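PDB 6W5Q: peptidoglycan synthase activator LpoP from Pseudomonas aeruginosa, which probably stimulates a peptidoglycan synthase during cell-wall assembly and is represented here by its globular C-terminal domain, which contains tetratricopeptide repeats. Local coordinates for residues D12-M18 and R43-R47; A65-E69 and A96-Q100; W90-Q95 and A109-K114. The contacts are given in a common frame with arbitrary orientation. Numbering follows the deposited sequence.

The three contacts sit in an all-helical tetratricopeptide-repeat domain. Contact 1 is a surface contact that joins helix 13-28 to the end of helix 31-44 at the N-terminal end of the array; its meeting side chains are largely apolar, and no hydrogen bond crosses it. Contacts 2 and 3 lie on the opposite side of the chain's centre, about 25 and 26 Å from contact 1 between centres, and both are partly buried. They share helix 83-99, which packs on helix 65-78 in contact 2 and on helix 103-114 in contact 3. Each combines close alanine packing with salt bridges beside it, and the salt bridge Glu98 OE2-Arg110 NH1 (2.7 Å) links them.

Contact 1 (D12-M18 and R43-R47); sequences DGPVLAM and RIAPR. With SO4 (sulfate ion), chain I.
Residues 13-18 form the first turns of helix 13-28, while 43-47 carry the last, weakly bonded residues of helix 31-44 into an extended Ala45 (phi/psi -135/76) and the loop beyond. The two helices make an antiparallel pair of the tetratricopeptide-repeat kind, and this contact closes its open end, opposite the connection. Val15 and Ile44 set the register, with CA atoms 6.6 Å apart. Asp12 is the N-cap: in the t rotamer its OD1 accepts from Val15 N at 3.0 Å. First-turn amides have no earlier helical carbonyl to bond, so the NH that Pro14 lacks costs nothing. The interface is small, 179 Å² in all, and largely apolar. Ile44 (chi1 m) points toward the first helix and is the main bridging side chain: its CD1 lies 4.4 Å from Met18 CG, and its CG2 4.3 Å from Pro14 CB. Met18 also packs on Arg40 and Ala41. Arg43 instead binds, as does Arg40, a sulfate probably from crystallisation: Arg43 NH2 donates to sulfate O2 (3.1 Å), and NH1 weakly to O4 (2.7 Å) and O2 (3.1 Å). Val15, chi1 t, sets its CG2 3.5 Å from Ile44 CG2 and 3.7 Å from Ala45 CB.

Contact 2 (A65-E69 and A96-Q100); sequences AAQAE and AREKQ
This is a partly buried contact between neighbouring helix pairs: the first turn of helix 65-78 packs against the last turn of helix 83-99 and the residue that follows it. Both backbones are helical until Gln100 (phi/psi -88/6) leaves the helix. Ala65 and Ala96 set the register, their CA atoms just 4.7 Å apart, a spacing that small side chains permit. Ala65 O touches Ala96 CB at 3.5 Å, the two CB atoms are 4.5 Å apart, and Ala96 CB also meets Glu69 CB at 3.8 Å. Further along, Ala65 CB lies 4.0 Å from Lys99 CB and 3.8 Å from Gln100 CG, so the aliphatic parts of these polar residues cover the alanine while the Lys99 amine leads away.

Beside the alanines lies a polar cluster. Glu69, extended with chi1 and chi2 both t, reaches across to Arg97, whose m, m, m rotamer brings back a side chain that starts away from the neighbouring helix; Arg97 NH1 forms a salt bridge with hydrogen bonds to Glu69 OE1 and OE2, each 2.9 Å. Glu69 OE1 also accepts from Gln100 NE2 at 2.9 Å, and the same NE2 donates to Ala96 O at 2.8 Å. The length of glutamine thus lets its amide join the end of helix 83-99 to helix 65-78. Arg97 and Arg73 together neutralise the buried Glu69 carboxylate, while Asp102 is a further salt-bridge partner of Arg97. Helix 65-78, second of its pair, packs here on helix 83-99, first of the next: the inter-repeat stacking from which a tetratricopeptide-repeat array is built.

Contact 3 (W90-Q95 and A109-K114); sequences WELIAQ and ARQKAK. With SO4 (sulfate ion), chain J.
Helices 83-99 and 103-114 form the last antiparallel helical hairpin of this tetratricopeptide-repeat domain, and residues 90-95 and 109-114 are its facing turns. The segment axes approach to 8.0 Å with N-to-C directions 169° apart. The CA pairs Trp90-Ala113 (5.3 Å), Glu91-Arg110 (5.8 Å) and Ala94-Ala109 (5.1 Å) fix the register; alanine suits the closest pair, Ala94-Ala109, and Ala94 probably occupies the small-residue position of the repeat's first helix. Ala109 CB lies 3.9 Å from Ala94 CB and 4.1 Å from Ile93 CG2, while Ile93 also packs on helix 65-78.

Trp90, chi1 m, lays its indole along the second helix: CB meets Ala113 CB at 3.6 Å, and CE3 meets Ala109 CB at 3.9 Å. On the other side of the alanines from Trp90 is a salt-bridge network. Glu91 starts sideways, but its t, p rotamer swings the carboxylate to Arg110, with NE to OE1 and NH2 to OE2 both 2.9 Å; Glu98 holds Arg110 from the same helix as Glu91, and Lys114 NZ makes a long bridge to Glu91 OE1 at 4.0 Å. The guanidinium lies with one face over Ala94 CB. Lys112 is long enough to cross the indole and still bind a sulfate, probably from the crystallisation liquor (Lys112 NZ to sulfate O4, 2.9 Å). Its CD makes a CH-pi contact 3.6 Å from the centroid of the six-membered ring of Trp90.

Contact 1 (D12-M18 and R43-R47)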
loop_
_atom_site.group_PDB
_atom_site.type_symbol
_atom_site.label_atom_id
_atom_site.label_comp_id
_atom_site.label_asym_id
_atom_site.label_seq_id
_atom_site.Cartn_x
_atom_site.Cartn_y
_atom_site.Cartn_z
ATOM N N ASP A 12 -13.990 11.164 6.745
ATOM C CA ASP A 12 -13.209 12.340 6.377
ATOM C C ASP A 12 -13.263 12.516 4.865
ATOM O O ASP A 12 -12.632 11.756 4.116
ATOM C CB ASP A 12 -11.772 12.229 6.869
ATOM C CG ASP A 12 -10.949 13.456 6.524
ATOM O OD1 ASP A 12 -10.319 13.450 5.449
ATOM O OD2 ASP A 12 -10.940 14.431 7.310
ATOM N N GLY A 13 -14.014 13.525 4.430
ATOM C CA GLY A 13 -14.224 13.833 3.033
ATOM C C GLY A 13 -12.975 14.016 2.195
ATOM O O GLY A 13 -12.822 13.380 1.146
ATOM N N PRO A 14 -12.065 14.907 2.614
ATOM C CA PRO A 14 -10.872 15.149 1.784
ATOM C C PRO A 14 -10.061 13.896 1.523
ATOM O O PRO A 14 -9.731 13.615 0.365
ATOM C CB PRO A 14 -10.087 16.193 2.593
ATOM C CG PRO A 14 -10.661 16.150 3.962
ATOM C CD PRO A 14 -12.096 15.803 3.783
ATOM N N VAL A 15 -9.732 13.122 2.561
ATOM C CA VAL A 15 -8.946 11.919 2.322
ATOM C C VAL A 15 -9.729 10.960 1.439
ATOM O O VAL A 15 -9.197 10.415 0.462
ATOM C CB VAL A 15 -8.528 11.257 3.647
ATOM C CG1 VAL A 15 -7.702 10.025 3.356
ATOM C CG2 VAL A 15 -7.711 12.212 4.499
ATOM N N LEU A 16 -11.023 10.786 1.729
ATOM C CA LEU A 16 -11.815 9.848 0.943
ATOM C C LEU A 16 -11.945 10.314 -0.502
ATOM O O LEU A 16 -11.954 9.491 -1.426
ATOM C CB LEU A 16 -13.190 9.637 1.589
ATOM C CG LEU A 16 -14.180 8.748 0.822
ATOM C CD1 LEU A 16 -13.714 7.298 0.805
ATOM C CD2 LEU A 16 -15.599 8.819 1.434
ATOM N N ALA A 17 -12.033 11.625 -0.721
ATOM C CA ALA A 17 -12.097 12.129 -2.088
ATOM C C ALA A 17 -10.859 11.711 -2.877
ATOM O O ALA A 17 -10.967 11.224 -4.009
ATOM C CB ALA A 17 -12.259 13.650 -2.087
ATOM N N MET A 18 -9.673 11.874 -2.281
ATOM C CA MET A 18 -8.437 11.520 -2.974
ATOM C C MET A 18 -8.339 10.017 -3.215
ATOM O O MET A 18 -7.953 9.580 -4.307
ATOM C CB MET A 18 -7.233 12.026 -2.176
ATOM C CG MET A 18 -7.062 13.557 -2.246
ATOM S SD MET A 18 -6.970 14.176 -3.947
ATOM C CE MET A 18 -8.566 14.957 -4.166
ATOM N N ARG A 43 -0.674 14.675 1.958
ATOM C CA ARG A 43 -0.593 16.042 2.467
ATOM C C ARG A 43 -1.679 16.315 3.501
ATOM O O ARG A 43 -1.482 17.128 4.416
ATOM C CB ARG A 43 -0.691 17.033 1.316
ATOM C CG ARG A 43 0.497 16.992 0.367
ATOM C CD ARG A 43 0.176 17.754 -0.917
ATOM N NE ARG A 43 -0.022 19.183 -0.689
ATOM C CZ ARG A 43 -0.531 20.009 -1.596
ATOM N NH1 ARG A 43 -0.888 19.528 -2.782
ATOM N NH2 ARG A 43 -0.671 21.307 -1.329
ATOM N N ILE A 44 -2.824 15.648 3.369
ATOM C CA ILE A 44 -3.909 15.743 4.343
ATOM C C ILE A 44 -3.716 14.755 5.488
ATOM O O ILE A 44 -3.966 15.076 6.651
ATOM C CB ILE A 44 -5.256 15.509 3.630
ATOM C CG1 ILE A 44 -5.491 16.571 2.555
ATOM C CG2 ILE A 44 -6.397 15.464 4.624
ATOM C CD1 ILE A 44 -5.773 15.973 1.198
ATOM N N ALA A 45 -3.281 13.541 5.190
ATOM C CA ALA A 45 -3.239 12.464 6.178
ATOM C C ALA A 45 -1.910 11.750 6.050
ATOM O O ALA A 45 -1.827 10.654 5.480
ATOM C CB ALA A 45 -4.419 11.515 5.980
ATOM N N PRO A 46 -0.828 12.354 6.560
ATOM C CA PRO A 46 0.506 11.755 6.376
ATOM C C PRO A 46 0.694 10.433 7.113
ATOM O O PRO A 46 1.677 9.731 6.846
ATOM C CB PRO A 46 1.451 12.830 6.929
ATOM C CG PRO A 46 0.629 13.506 7.999
ATOM C CD PRO A 46 -0.795 13.505 7.488
ATOM N N ARG A 47 -0.219 10.074 8.014
ATOM C CA ARG A 47 -0.055 8.931 8.910
ATOM C C ARG A 47 -1.171 7.908 8.712
ATOM O O ARG A 47 -1.368 7.033 9.559
ATOM C CB ARG A 47 -0.001 9.425 10.367
ATOM C CG ARG A 47 0.415 8.413 11.445
ATOM C CD ARG A 47 -0.690 8.226 12.507
ATOM N NE ARG A 47 -0.362 7.208 13.512
ATOM C CZ ARG A 47 -0.944 6.011 13.605
ATOM N NH1 ARG A 47 -0.574 5.158 14.556
ATOM N NH2 ARG A 47 -1.903 5.665 12.755
HETATM S S SO4 I . -2.772 21.433 -4.736
HETATM O O1 SO4 I . -2.347 20.661 -5.907
HETATM O O2 SO4 I . -1.679 22.192 -4.148
HETATM O O3 SO4 I . -3.858 22.348 -5.091
HETATM O O4 SO4 I . -3.252 20.512 -3.718
#

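Contact 2 (A65-E69 and A96-Q100)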
loop_
_atom_site.group_PDB
_atom_site.type_symbol
_atom_site.label_atom_id
_atom_site.label_comp_id
_atom_site.label_asym_id
_atom_site.label_seq_id
_atom_site.Cartn_x
_atom_site.Cartn_y
_atom_site.Cartn_z
ATOM N N ALA A 65 8.676 -2.535 -7.244
ATOM C CA ALA A 65 8.497 -3.432 -6.099
ATOM C C ALA A 65 9.232 -2.934 -4.861
ATOM O O ALA A 65 8.649 -2.873 -3.775
ATOM C CB ALA A 65 8.966 -4.847 -6.461
ATOM N N ALA A 66 10.526 -2.616 -4.995
ATOM C CA ALA A 66 11.284 -2.126 -3.849
ATOM C C ALA A 66 10.641 -0.872 -3.263
ATOM O O ALA A 66 10.560 -0.725 -2.037
ATOM C CB ALA A 66 12.738 -1.863 -4.253
ATOM N N GLN A 67 10.151 0.026 -4.123
ATOM C CA GLN A 67 9.434 1.212 -3.650
ATOM C C GLN A 67 8.188 0.832 -2.865
ATOM O O GLN A 67 7.968 1.325 -1.751
ATOM C CB GLN A 67 9.037 2.097 -4.833
ATOM C CG GLN A 67 10.129 2.991 -5.284
ATOM C CD GLN A 67 9.717 3.832 -6.466
ATOM O OE1 GLN A 67 8.709 4.557 -6.421
ATOM N NE2 GLN A 67 10.443 3.694 -7.552
ATOM N N ALA A 68 7.335 -0.017 -3.462
ATOM C CA ALA A 68 6.097 -0.457 -2.820
ATOM C C ALA A 68 6.360 -1.055 -1.460
ATOM O O ALA A 68 5.572 -0.868 -0.523
ATOM C CB ALA A 68 5.390 -1.509 -3.685
ATOM N N GLU A 69 7.450 -1.818 -1.346
ATOM C CA GLU A 69 7.737 -2.511 -0.101
ATOM C C GLU A 69 7.937 -1.512 1.032
ATOM O O GLU A 69 7.401 -1.692 2.134
ATOM C CB GLU A 69 8.973 -3.395 -0.300
ATOM C CG GLU A 69 9.277 -4.315 0.860
ATOM C CD GLU A 69 10.671 -4.922 0.762
ATOM O OE1 GLU A 69 11.307 -4.838 -0.317
ATOM O OE2 GLU A 69 11.135 -5.482 1.770
ATOM N N ALA A 96 5.872 -7.862 -3.023
ATOM C CA ALA A 96 7.003 -7.022 -3.408
ATOM C C ALA A 96 8.337 -7.762 -3.263
ATOM O O ALA A 96 9.253 -7.551 -4.066
ATOM C CB ALA A 96 6.996 -5.743 -2.569
ATOM N N ARG A 97 8.488 -8.607 -2.228
ATOM C CA ARG A 97 9.715 -9.404 -2.126
ATOM C C ARG A 97 9.813 -10.387 -3.278
ATOM O O ARG A 97 10.882 -10.540 -3.879
ATOM C CB ARG A 97 9.776 -10.167 -0.798
ATOM C CG ARG A 97 9.699 -9.287 0.443
ATOM C CD ARG A 97 10.821 -8.287 0.461
ATOM N NE ARG A 97 12.088 -8.867 0.052
ATOM C CZ ARG A 97 13.220 -8.179 -0.033
ATOM N NH1 ARG A 97 13.230 -6.890 0.260
ATOM N NH2 ARG A 97 14.341 -8.779 -0.410
ATOM N N GLU A 98 8.702 -11.070 -3.577
ATOM C CA GLU A 98 8.632 -12.015 -4.691
ATOM C C GLU A 98 9.119 -11.394 -5.996
ATOM O O GLU A 98 9.909 -11.993 -6.734
ATOM C CB GLU A 98 7.186 -12.501 -4.861
ATOM C CG GLU A 98 6.802 -13.633 -3.956
ATOM C CD GLU A 98 5.355 -14.076 -4.119
ATOM O OE1 GLU A 98 4.491 -13.243 -4.494
ATOM O OE2 GLU A 98 5.083 -15.266 -3.858
ATOM N N LYS A 99 8.621 -10.196 -6.316
ATOM C CA LYS A 99 8.961 -9.587 -7.589
ATOM C C LYS A 99 10.400 -9.110 -7.606
ATOM O O LYS A 99 10.942 -8.864 -8.689
ATOM C CB LYS A 99 7.993 -8.438 -7.893
ATOM C CG LYS A 99 6.555 -8.918 -8.058
ATOM C CD LYS A 99 5.648 -7.810 -8.536
ATOM C CE LYS A 99 4.251 -8.322 -8.835
ATOM N NZ LYS A 99 3.467 -7.274 -9.554
ATOM N N GLN A 100 11.029 -9.000 -6.435
ATOM C CA GLN A 100 12.453 -8.711 -6.326
ATOM C C GLN A 100 13.304 -9.975 -6.350
ATOM O O GLN A 100 14.523 -9.897 -6.155
ATOM C CB GLN A 100 12.722 -7.910 -5.052
ATOM C CG GLN A 100 12.182 -6.481 -5.126
ATOM C CD GLN A 100 12.227 -5.750 -3.800
ATOM O OE1 GLN A 100 13.239 -5.142 -3.444
ATOM N NE2 GLN A 100 11.118 -5.792 -3.067
#

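Contact 3 (W90-Q95 and A109-K114)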
loop_
_atom_site.group_PDB
_atom_site.type_symbol
_atom_site.label_atom_id
_atom_site.label_comp_id
_atom_site.label_asym_id
_atom_site.label_seq_id
_atom_site.Cartn_x
_atom_site.Cartn_y
_atom_site.Cartn_z
ATOM N N TRP A 90 1.119 -6.906 4.907
ATOM C CA TRP A 90 2.123 -7.964 4.824
ATOM C C TRP A 90 2.031 -8.722 3.500
ATOM O O TRP A 90 3.060 -9.033 2.889
ATOM C CB TRP A 90 1.996 -8.924 6.003
ATOM C CG TRP A 90 2.688 -8.447 7.242
ATOM C CD1 TRP A 90 2.116 -8.223 8.463
ATOM C CD2 TRP A 90 4.092 -8.148 7.395
ATOM N NE1 TRP A 90 3.072 -7.801 9.361
ATOM C CE2 TRP A 90 4.290 -7.752 8.735
ATOM C CE3 TRP A 90 5.195 -8.182 6.531
ATOM C CZ2 TRP A 90 5.541 -7.382 9.230
ATOM C CZ3 TRP A 90 6.443 -7.808 7.030
ATOM C CH2 TRP A 90 6.601 -7.410 8.365
ATOM N N GLU A 91 0.808 -9.021 3.038
ATOM C CA GLU A 91 0.654 -9.671 1.737
ATOM C C GLU A 91 1.256 -8.821 0.623
ATOM O O GLU A 91 1.930 -9.342 -0.268
ATOM C CB GLU A 91 -0.821 -9.964 1.445
ATOM C CG GLU A 91 -1.047 -10.484 0.027
ATOM C CD GLU A 91 -0.268 -11.785 -0.269
ATOM O OE1 GLU A 91 0.010 -12.561 0.679
ATOM O OE2 GLU A 91 0.071 -12.037 -1.457
ATOM N N LEU A 92 1.038 -7.503 0.671
ATOM C CA LEU A 92 1.702 -6.607 -0.269
ATOM C C LEU A 92 3.217 -6.708 -0.160
ATOM O O LEU A 92 3.928 -6.680 -1.169
ATOM C CB LEU A 92 1.265 -5.162 -0.017
ATOM C CG LEU A 92 0.140 -4.592 -0.877
ATOM C CD1 LEU A 92 -1.109 -5.475 -0.813
ATOM C CD2 LEU A 92 -0.164 -3.135 -0.462
ATOM N N ILE A 93 3.736 -6.793 1.062
ATOM C CA ILE A 93 5.185 -6.883 1.239
ATOM C C ILE A 93 5.712 -8.199 0.671
ATOM O O ILE A 93 6.763 -8.232 0.022
ATOM C CB ILE A 93 5.536 -6.709 2.730
ATOM C CG1 ILE A 93 5.218 -5.281 3.175
ATOM C CG2 ILE A 93 6.993 -7.096 3.007
ATOM C CD1 ILE A 93 5.269 -5.071 4.660
ATOM N N ALA A 94 4.984 -9.299 0.906
ATOM C CA ALA A 94 5.329 -10.590 0.322
ATOM C C ALA A 94 5.405 -10.495 -1.193
ATOM O O ALA A 94 6.335 -11.013 -1.821
ATOM C CB ALA A 94 4.295 -11.644 0.729
ATOM N N GLN A 95 4.416 -9.841 -1.799
ATOM C CA GLN A 95 4.377 -9.757 -3.253
ATOM C C GLN A 95 5.501 -8.896 -3.779
ATOM O O GLN A 95 6.050 -9.179 -4.848
ATOM C CB GLN A 95 3.027 -9.219 -3.703
ATOM C CG GLN A 95 1.886 -10.099 -3.294
ATOM C CD GLN A 95 0.603 -9.651 -3.906
ATOM O OE1 GLN A 95 -0.476 -10.147 -3.555
ATOM N NE2 GLN A 95 0.693 -8.694 -4.830
ATOM N N ALA A 109 6.975 -13.054 5.107
ATOM C CA ALA A 109 5.990 -11.987 5.215
ATOM C C ALA A 109 4.587 -12.562 5.250
ATOM O O ALA A 109 3.760 -12.128 6.055
ATOM C CB ALA A 109 6.148 -11.005 4.057
ATOM N N ARG A 110 4.315 -13.563 4.405
ATOM C CA ARG A 110 3.007 -14.204 4.415
ATOM C C ARG A 110 2.768 -14.931 5.722
ATOM O O ARG A 110 1.613 -15.156 6.099
ATOM C CB ARG A 110 2.880 -15.193 3.257
ATOM C CG ARG A 110 2.995 -14.562 1.898
ATOM C CD ARG A 110 2.223 -15.334 0.830
ATOM N NE ARG A 110 1.944 -14.466 -0.317
ATOM C CZ ARG A 110 2.745 -14.336 -1.369
ATOM N NH1 ARG A 110 3.872 -15.045 -1.435
ATOM N NH2 ARG A 110 2.416 -13.502 -2.354
ATOM N N GLN A 111 3.850 -15.328 6.404
ATOM C CA GLN A 111 3.730 -15.917 7.736
ATOM C C GLN A 111 3.219 -14.896 8.746
ATOM O O GLN A 111 2.434 -15.237 9.641
ATOM C CB GLN A 111 5.081 -16.458 8.194
ATOM C CG GLN A 111 5.216 -17.940 8.213
ATOM C CD GLN A 111 6.400 -18.375 9.056
ATOM O OE1 GLN A 111 7.016 -17.560 9.747
ATOM N NE2 GLN A 111 6.719 -19.660 9.010
ATOM N N LYS A 112 3.674 -13.640 8.628
ATOM C CA LYS A 112 3.247 -12.594 9.556
ATOM C C LYS A 112 1.832 -12.141 9.268
ATOM O O LYS A 112 1.120 -11.722 10.186
ATOM C CB LYS A 112 4.200 -11.395 9.499
ATOM C CG LYS A 112 5.643 -11.796 9.478
ATOM C CD LYS A 112 6.602 -10.659 9.670
ATOM C CE LYS A 112 8.036 -11.214 9.639
ATOM N NZ LYS A 112 9.061 -10.173 9.382
ATOM N N ALA A 113 1.417 -12.200 8.005
ATOM C CA ALA A 113 0.041 -11.879 7.668
ATOM C C ALA A 113 -0.922 -12.878 8.298
ATOM O O ALA A 113 -2.034 -12.505 8.689
ATOM C CB ALA A 113 -0.118 -11.841 6.145
ATOM N N LYS A 114 -0.500 -14.139 8.436
ATOM C CA LYS A 114 -1.387 -15.197 8.906
ATOM C C LYS A 114 -1.476 -15.249 10.422
ATOM O O LYS A 114 -2.476 -15.746 10.953
ATOM C CB LYS A 114 -0.936 -16.560 8.360
ATOM C CG LYS A 114 -1.486 -16.927 6.957
ATOM C CD LYS A 114 -1.473 -15.737 5.982
ATOM C CE LYS A 114 -1.410 -16.146 4.514
ATOM N NZ LYS A 114 -0.793 -15.057 3.684
HETATM S S SO4 J . 9.733 -6.992 10.788
HETATM O O1 SO4 J . 10.359 -7.349 9.511
HETATM O O2 SO4 J . 10.741 -6.415 11.675
HETATM O O3 SO4 J . 8.676 -6.003 10.571
HETATM O O4 SO4 J . 9.138 -8.171 11.424
#